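Local coordinates for uncharacterized protein (Bacteroides thetaiotaomicron VPI-5482, PDB 3KNY), which is of unknown function but is a two-domain member of the BT_3535-like family, probably made as a lipoprotein, at residues A123-N128 / T146-D151; D152-T157 / V180-D185. All blocks are in the same frame, centred on the assembly; numbering follows the deposited sequence.

Reading from the N terminus, the chain first meets contact 1, where 146-151 returns beside 123-128 and closes a beta hairpin with 17 residues between the segments. Contact 2 opens only afterwards: 152-157 follows directly on 151, and 180-185 closes a second loop of 22 residues. The two contacts therefore stand in series, neither nesting nor crossing. They do touch. Strands 140-149 and 154-164 are neighbours in the three-stranded antiparallel sheet, and backbone pairs such as K148 with T155 join them. Contact 1 lies within that sheet. Contact 2 ties strand 154-164, one of its two edge strands, to strand 177-183 of the larger mixed sheet.

Contact 1. Residues A123-N128 / T146-D151; sequences AEYKTN and TYKKSD
Y147 and K126 face each other as a hydrogen-bonded pair in an antiparallel beta hairpin made by strands 124-134 and 140-149. K126 N donates to Y147 O and Y147 N to K126 O, each at 2.9 Å. A second such pair, E124 with K149, carries the ladder to its open end. Y147 CG sits between its own backbone N and carbonyl carbon (chi1 57°), and the ring it carries takes K126 CB over one face, offset toward the rim, 4.2 Å from the ring centroid. The lysine chain then bends at chi2 and chi3, and its CE comes to 3.5 Å from Y147 OH. The polar ends share a partner: K126 NZ forms a salt bridge and Y147 OH a hydrogen bond with the C-terminal carboxylate of P218. K126 NZ also donates to D99 O. This would fix both side chains at the chain end.

On the same face, E124 and K149 run side by side. E124 OE2 and K149 NZ form a salt bridge at 3.4 Å, and the hydrogen bond within it is weak. K149 NZ has its stronger partner in E71, also a salt bridge. The other face of the sheet carries Y125 and K148, a non-hydrogen-bonded pair. Their side chains cross obliquely, and K148 CG sits over the centre of the Y125 ring, 3.6 Å from its centroid.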
ATOM      1  N   ALA A 123      20.549 -12.524  -3.641  1.00 58.04           N
ATOM      2  CA  ALA A 123      19.784 -11.661  -2.735  1.00 59.24           C
ATOM      3  C   ALA A 123      20.015 -10.163  -3.018  1.00 59.54           C
ATOM      4  O   ALA A 123      21.153  -9.718  -3.100  1.00 59.69           O
ATOM      5  CB  ALA A 123      20.103 -11.996  -1.269  1.00 58.14           C
ATOM      6  N   GLU A 124      18.927  -9.393  -3.121  1.00 60.47           N
ATOM      7  CA  GLU A 124      18.952  -7.969  -3.570  1.00 60.62           C
ATOM      8  C   GLU A 124      18.503  -6.962  -2.500  1.00 57.16           C
ATOM      9  O   GLU A 124      17.797  -7.316  -1.580  1.00 56.68           O
ATOM     10  CB  GLU A 124      18.117  -7.788  -4.856  1.00 61.95           C
ATOM     11  CG  GLU A 124      17.158  -8.957  -5.184  1.00 65.90           C
ATOM     12  CD  GLU A 124      16.103  -8.604  -6.215  1.00 70.98           C
ATOM     13  OE1 GLU A 124      16.210  -7.530  -6.859  1.00 71.98           O
ATOM     14  OE2 GLU A 124      15.152  -9.407  -6.360  1.00 71.39           O
ATOM     15  N   TYR A 125      18.915  -5.707  -2.651  1.00 54.80           N
ATOM     16  CA  TYR A 125      18.694  -4.664  -1.646  1.00 53.45           C
ATOM     17  C   TYR A 125      17.781  -3.545  -2.144  1.00 50.67           C
ATOM     18  O   TYR A 125      18.215  -2.694  -2.927  1.00 51.60           O
ATOM     19  CB  TYR A 125      20.041  -4.061  -1.239  1.00 54.80           C
ATOM     20  CG  TYR A 125      20.633  -4.668   0.011  1.00 64.57           C
ATOM     21  CD1 TYR A 125      20.052  -4.414   1.264  1.00 68.24           C
ATOM     22  CD2 TYR A 125      21.782  -5.482  -0.046  1.00 67.46           C
ATOM     23  CE1 TYR A 125      20.580  -4.964   2.426  1.00 72.74           C
ATOM     24  CE2 TYR A 125      22.325  -6.039   1.114  1.00 68.83           C
ATOM     25  CZ  TYR A 125      21.719  -5.773   2.349  1.00 74.83           C
ATOM     26  OH  TYR A 125      22.239  -6.311   3.515  1.00 78.56           O
ATOM     27  N   LYS A 126      16.545  -3.502  -1.644  1.00 46.49           N
ATOM     28  CA  LYS A 126      15.527  -2.618  -2.204  1.00 43.50           C
ATOM     29  C   LYS A 126      14.836  -1.684  -1.205  1.00 42.39           C
ATOM     30  O   LYS A 126      14.680  -2.018  -0.047  1.00 43.02           O
ATOM     31  CB  LYS A 126      14.442  -3.472  -2.891  1.00 43.73           C
ATOM     32  CG  LYS A 126      14.955  -4.627  -3.767  1.00 42.75           C
ATOM     33  CD  LYS A 126      14.063  -4.919  -4.987  1.00 38.81           C
ATOM     34  CE  LYS A 126      12.789  -5.659  -4.671  1.00 42.78           C
ATOM     35  NZ  LYS A 126      11.839  -5.650  -5.838  1.00 35.31           N
ATOM     36  N   THR A 127      14.394  -0.524  -1.694  1.00 41.35           N
ATOM     37  CA  THR A 127      13.484   0.359  -0.978  1.00 41.23           C
ATOM     38  C   THR A 127      12.112   0.353  -1.634  1.00 41.42           C
ATOM     39  O   THR A 127      12.001   0.299  -2.842  1.00 45.00           O
ATOM     40  CB  THR A 127      13.974   1.802  -0.968  1.00 40.05           C
ATOM     41  OG1 THR A 127      15.349   1.824  -0.586  1.00 46.08           O
ATOM     42  CG2 THR A 127      13.196   2.617   0.048  1.00 36.78           C
ATOM     43  N   ASN A 128      11.063   0.398  -0.834  1.00 39.94           N
ATOM     44  CA  ASN A 128       9.715   0.538  -1.342  1.00 39.93           C
ATOM     45  C   ASN A 128       8.975   1.364  -0.314  1.00 38.92           C
ATOM     46  O   ASN A 128       9.437   1.564   0.787  1.00 39.19           O
ATOM     47  CB  ASN A 128       9.042  -0.829  -1.579  1.00 42.38           C
ATOM     48  CG  ASN A 128       7.677  -0.730  -2.331  1.00 46.88           C
ATOM     49  OD1 ASN A 128       6.723  -1.448  -2.006  1.00 47.95           O
ATOM     50  ND2 ASN A 128       7.594   0.158  -3.331  1.00 41.52           N
ATOM     51  N   THR A 146      13.286  -0.449   3.876  1.00 29.96           N
ATOM     52  CA  THR A 146      14.448  -0.966   3.170  1.00 31.61           C
ATOM     53  C   THR A 146      14.591  -2.401   3.563  1.00 32.20           C
ATOM     54  O   THR A 146      14.470  -2.720   4.731  1.00 33.93           O
ATOM     55  CB  THR A 146      15.700  -0.194   3.522  1.00 32.57           C
ATOM     56  OG1 THR A 146      15.575   1.120   2.977  1.00 32.03           O
ATOM     57  CG2 THR A 146      16.923  -0.856   2.922  1.00 37.29           C
ATOM     58  N   TYR A 147      14.857  -3.267   2.593  1.00 33.19           N
ATOM     59  CA  TYR A 147      14.908  -4.692   2.850  1.00 33.29           C
ATOM     60  C   TYR A 147      15.822  -5.441   1.903  1.00 36.50           C
ATOM     61  O   TYR A 147      16.264  -4.911   0.878  1.00 35.24           O
ATOM     62  CB  TYR A 147      13.502  -5.287   2.766  1.00 32.43           C
ATOM     63  CG  TYR A 147      12.775  -5.055   1.445  1.00 33.48           C
ATOM     64  CD1 TYR A 147      12.130  -3.847   1.178  1.00 34.65           C
ATOM     65  CD2 TYR A 147      12.700  -6.054   0.480  1.00 31.24           C
ATOM     66  CE1 TYR A 147      11.453  -3.635  -0.030  1.00 32.59           C
ATOM     67  CE2 TYR A 147      12.013  -5.856  -0.727  1.00 29.77           C
ATOM     68  CZ  TYR A 147      11.402  -4.643  -0.973  1.00 31.59           C
ATOM     69  OH  TYR A 147      10.740  -4.445  -2.152  1.00 28.29           O
ATOM     70  N   LYS A 148      16.090  -6.691   2.272  1.00 39.21           N
ATOM     71  CA  LYS A 148      16.854  -7.605   1.457  1.00 40.77           C
ATOM     72  C   LYS A 148      15.920  -8.738   1.051  1.00 41.19           C
ATOM     73  O   LYS A 148      15.251  -9.338   1.889  1.00 40.23           O
ATOM     74  CB  LYS A 148      18.024  -8.146   2.261  1.00 43.82           C
ATOM     75  CG  LYS A 148      19.305  -8.303   1.461  1.00 46.61           C
ATOM     76  CD  LYS A 148      20.378  -9.029   2.262  1.00 49.82           C
ATOM     77  CE  LYS A 148      19.935 -10.454   2.612  1.00 50.52           C
ATOM     78  NZ  LYS A 148      21.104 -11.368   2.732  1.00 46.77           N
ATOM     79  N   LYS A 149      15.839  -8.996  -0.243  1.00 43.61           N
ATOM     80  CA  LYS A 149      14.997 -10.065  -0.759  1.00 46.64           C
ATOM     81  C   LYS A 149      15.917 -11.176  -1.271  1.00 49.72           C
ATOM     82  O   LYS A 149      16.926 -10.900  -1.921  1.00 49.06           O
ATOM     83  CB  LYS A 149      14.087  -9.549  -1.883  1.00 45.90           C
ATOM     84  CG  LYS A 149      13.147 -10.611  -2.456  1.00 46.63           C
ATOM     85  CD  LYS A 149      12.272 -10.052  -3.572  1.00 49.11           C
ATOM     86  CE  LYS A 149      11.711 -11.162  -4.467  1.00 49.62           C
ATOM     87  NZ  LYS A 149      12.739 -11.608  -5.450  1.00 51.01           N
ATOM     88  N   SER A 150      15.586 -12.423  -0.944  1.00 52.71           N
ATOM     89  CA  SER A 150      16.316 -13.576  -1.472  1.00 54.43           C
ATOM     90  C   SER A 150      15.301 -14.643  -1.940  1.00 57.29           C
ATOM     91  O   SER A 150      14.075 -14.429  -1.859  1.00 57.59           O
ATOM     92  CB  SER A 150      17.286 -14.120  -0.425  1.00 52.24           C
ATOM     93  OG  SER A 150      16.578 -14.701   0.647  1.00 51.85           O
ATOM     94  N   ASP A 151      15.820 -15.762  -2.460  1.00 60.32           N
ATOM     95  CA  ASP A 151      14.989 -16.887  -2.937  1.00 61.80           C
ATOM     96  C   ASP A 151      13.914 -17.213  -1.879  1.00 62.78           C
ATOM     97  O   ASP A 151      12.711 -17.239  -2.161  1.00 61.48           O
ATOM     98  CB  ASP A 151      15.862 -18.131  -3.260  1.00 59.64           C
TER

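Contact 2. Residues D152-T157 / V180-D185; sequences DDVTIT and VSYDKD
The backbones carrying V154 and Y182 run in nearly opposite directions, 176° apart over the touching parts. They are not paired as strands. The nearest CA atoms, V154 CA and Y182 CA, are 6.8 Å apart, and no hydrogen bond crosses. Side chains make most of the contact.

The side chains of V154 and Y182 cross at about a right angle. V154 CB stands over the centre of one face of the Y182 ring, 3.6 Å from the ring centroid and 4° off the ring normal, a CH-pi contact. V154 CG2 reaches across the same ring to CE1 and CZ of Y182, 3.7 Å from CE1. V154 O also approaches the ring, 3.7 Å from Y182 CD2.

This is packing between two sheets. Strand 154-164 is an edge strand of the three-stranded antiparallel sheet, and strand 177-183 belongs to the larger mixed sheet. The C-terminal residue P218 touches both V154 and Y182. An alanine in place of Y182 would probably leave one side of V154 without its ring cover and open a gap between the two strands.

Further along, I156 CG1 meets V180 CG1 at 4.1 Å, and both side chains also touch I189 of strand 188-201. At the other end, D153 OD1 lies 3.7 Å from K184 CE and accepts a weak hydrogen bond from V154 N. The charges there stay apart: D153 OD2 and K184 NZ are separated by 4.5 Å, beyond a salt bridge.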
ATOM      1  N   ASP A 152      14.373 -17.372  -0.644  1.00 64.48           N
ATOM      2  CA  ASP A 152      13.541 -17.844   0.467  1.00 65.19           C
ATOM      3  C   ASP A 152      12.887 -16.729   1.255  1.00 63.18           C
ATOM      4  O   ASP A 152      11.666 -16.689   1.366  1.00 65.01           O
ATOM      5  CB  ASP A 152      14.386 -18.700   1.428  1.00 66.63           C
ATOM      6  CG  ASP A 152      15.868 -18.317   1.410  1.00 71.13           C
ATOM      7  OD1 ASP A 152      16.558 -18.699   0.429  1.00 79.07           O
ATOM      8  OD2 ASP A 152      16.330 -17.638   2.360  1.00 74.72           O
ATOM      9  N   ASP A 153      13.704 -15.817   1.776  1.00 59.53           N
ATOM     10  CA  ASP A 153      13.241 -14.883   2.777  1.00 57.60           C
ATOM     11  C   ASP A 153      13.368 -13.403   2.398  1.00 54.97           C
ATOM     12  O   ASP A 153      14.174 -13.035   1.534  1.00 53.95           O
ATOM     13  CB  ASP A 153      14.017 -15.158   4.079  1.00 57.62           C
ATOM     14  CG  ASP A 153      13.277 -14.683   5.320  1.00 55.11           C
ATOM     15  OD1 ASP A 153      12.076 -14.331   5.247  1.00 47.64           O
ATOM     16  OD2 ASP A 153      13.909 -14.675   6.384  1.00 60.75           O
ATOM     17  N   VAL A 154      12.552 -12.579   3.061  1.00 50.89           N
ATOM     18  CA  VAL A 154      12.644 -11.121   2.990  1.00 49.31           C
ATOM     19  C   VAL A 154      12.917 -10.541   4.374  1.00 47.56           C
ATOM     20  O   VAL A 154      12.159 -10.805   5.305  1.00 47.62           O
ATOM     21  CB  VAL A 154      11.339 -10.512   2.524  1.00 50.20           C
ATOM     22  CG1 VAL A 154      11.369  -8.985   2.708  1.00 44.55           C
ATOM     23  CG2 VAL A 154      11.078 -10.925   1.087  1.00 48.85           C
ATOM     24  N   THR A 155      13.977  -9.740   4.501  1.00 43.70           N
ATOM     25  CA  THR A 155      14.355  -9.171   5.789  1.00 39.99           C
ATOM     26  C   THR A 155      14.462  -7.625   5.812  1.00 38.17           C
ATOM     27  O   THR A 155      15.208  -7.037   5.012  1.00 35.28           O
ATOM     28  CB  THR A 155      15.653  -9.802   6.299  1.00 41.09           C
ATOM     29  OG1 THR A 155      16.765  -9.517   5.415  1.00 34.67           O
ATOM     30  CG2 THR A 155      15.429 -11.311   6.496  1.00 41.08           C
ATOM     31  N   ILE A 156      13.736  -7.009   6.771  1.00 34.39           N
ATOM     32  CA  ILE A 156      13.620  -5.556   6.913  1.00 29.97           C
ATOM     33  C   ILE A 156      14.825  -4.951   7.616  1.00 28.71           C
ATOM     34  O   ILE A 156      15.114  -5.268   8.756  1.00 30.13           O
ATOM     35  CB  ILE A 156      12.369  -5.151   7.709  1.00 29.14           C
ATOM     36  CG1 ILE A 156      11.097  -5.812   7.153  1.00 29.71           C
ATOM     37  CG2 ILE A 156      12.253  -3.615   7.745  1.00 24.29           C
ATOM     38  CD1 ILE A 156      10.791  -5.457   5.731  1.00 34.64           C
ATOM     39  N   THR A 157      15.532  -4.067   6.939  1.00 29.17           N
ATOM     40  CA  THR A 157      16.743  -3.453   7.502  1.00 29.33           C
ATOM     41  C   THR A 157      16.441  -2.063   8.072  1.00 27.76           C
ATOM     42  O   THR A 157      17.148  -1.556   8.920  1.00 26.80           O
ATOM     43  CB  THR A 157      17.816  -3.319   6.422  1.00 28.90           C
ATOM     44  OG1 THR A 157      17.365  -2.387   5.419  1.00 34.43           O
ATOM     45  CG2 THR A 157      18.061  -4.666   5.770  1.00 28.11           C
ATOM     46  N   VAL A 180       6.268  -2.655  11.085  1.00 27.13           N
ATOM     47  CA  VAL A 180       6.604  -3.247   9.804  1.00 28.35           C
ATOM     48  C   VAL A 180       7.004  -4.684  10.034  1.00 29.01           C
ATOM     49  O   VAL A 180       7.689  -5.014  10.996  1.00 34.02           O
ATOM     50  CB  VAL A 180       7.735  -2.523   9.098  1.00 29.86           C
ATOM     51  CG1 VAL A 180       7.980  -3.149   7.740  1.00 32.81           C
ATOM     52  CG2 VAL A 180       7.368  -1.060   8.898  1.00 31.41           C
ATOM     53  N   SER A 181       6.540  -5.563   9.178  1.00 27.67           N
ATOM     54  CA  SER A 181       6.897  -6.937   9.296  1.00 28.87           C
ATOM     55  C   SER A 181       6.689  -7.621   7.949  1.00 29.89           C
ATOM     56  O   SER A 181       6.039  -7.068   7.065  1.00 31.87           O
ATOM     57  CB  SER A 181       6.034  -7.580  10.336  1.00 27.02           C
ATOM     58  OG  SER A 181       4.782  -7.838   9.762  1.00 34.04           O
ATOM     59  N   TYR A 182       7.260  -8.806   7.788  1.00 29.35           N
ATOM     60  CA  TYR A 182       7.050  -9.583   6.585  1.00 28.66           C
ATOM     61  C   TYR A 182       6.159 -10.790   6.916  1.00 30.13           C
ATOM     62  O   TYR A 182       6.482 -11.571   7.801  1.00 28.19           O
ATOM     63  CB  TYR A 182       8.390 -10.009   6.013  1.00 25.18           C
ATOM     64  CG  TYR A 182       8.287 -10.932   4.833  1.00 29.77           C
ATOM     65  CD1 TYR A 182       7.741 -10.501   3.638  1.00 28.42           C
ATOM     66  CD2 TYR A 182       8.766 -12.242   4.906  1.00 35.16           C
ATOM     67  CE1 TYR A 182       7.661 -11.351   2.544  1.00 32.90           C
ATOM     68  CE2 TYR A 182       8.696 -13.085   3.834  1.00 28.04           C
ATOM     69  CZ  TYR A 182       8.143 -12.639   2.653  1.00 30.43           C
ATOM     70  OH  TYR A 182       8.051 -13.501   1.590  1.00 38.78           O
ATOM     71  N   ASP A 183       5.024 -10.908   6.221  1.00 32.29           N
ATOM     72  CA  ASP A 183       4.095 -12.022   6.415  1.00 33.35           C
ATOM     73  C   ASP A 183       4.515 -13.176   5.528  1.00 36.20           C
ATOM     74  O   ASP A 183       4.394 -13.102   4.305  1.00 36.37           O
ATOM     75  CB  ASP A 183       2.673 -11.602   6.076  1.00 31.10           C
ATOM     76  CG  ASP A 183       1.682 -12.716   6.279  1.00 34.35           C
ATOM     77  OD1 ASP A 183       2.005 -13.891   5.967  1.00 40.34           O
ATOM     78  OD2 ASP A 183       0.568 -12.421   6.744  1.00 37.20           O
ATOM     79  N   LYS A 184       4.976 -14.263   6.135  1.00 39.51           N
ATOM     80  CA  LYS A 184       5.550 -15.362   5.340  1.00 41.58           C
ATOM     81  C   LYS A 184       4.504 -16.186   4.594  1.00 41.37           C
ATOM     82  O   LYS A 184       4.829 -16.823   3.600  1.00 42.67           O
ATOM     83  CB  LYS A 184       6.459 -16.244   6.204  1.00 41.88           C
ATOM     84  CG  LYS A 184       7.712 -15.518   6.690  1.00 47.79           C
ATOM     85  CD  LYS A 184       8.514 -16.359   7.689  1.00 57.71           C
ATOM     86  CE  LYS A 184       9.968 -15.867   7.826  1.00 61.25           C
ATOM     87  NZ  LYS A 184      10.757 -16.642   8.834  1.00 60.55           N
ATOM     88  N   ASP A 185       3.251 -16.158   5.046  1.00 41.35           N
ATOM     89  CA  ASP A 185       2.177 -16.835   4.299  1.00 42.31           C
ATOM     90  C   ASP A 185       1.789 -16.068   3.028  1.00 42.04           C
ATOM     91  O   ASP A 185       1.814 -16.620   1.928  1.00 42.40           O
ATOM     92  CB  ASP A 185       0.917 -16.980   5.150  1.00 42.87           C
ATOM     93  CG  ASP A 185       1.159 -17.712   6.412  1.00 42.17           C
ATOM     94  OD1 ASP A 185       1.924 -18.697   6.380  1.00 45.43           O
ATOM     95  OD2 ASP A 185       0.581 -17.292   7.435  1.00 49.20           O
TER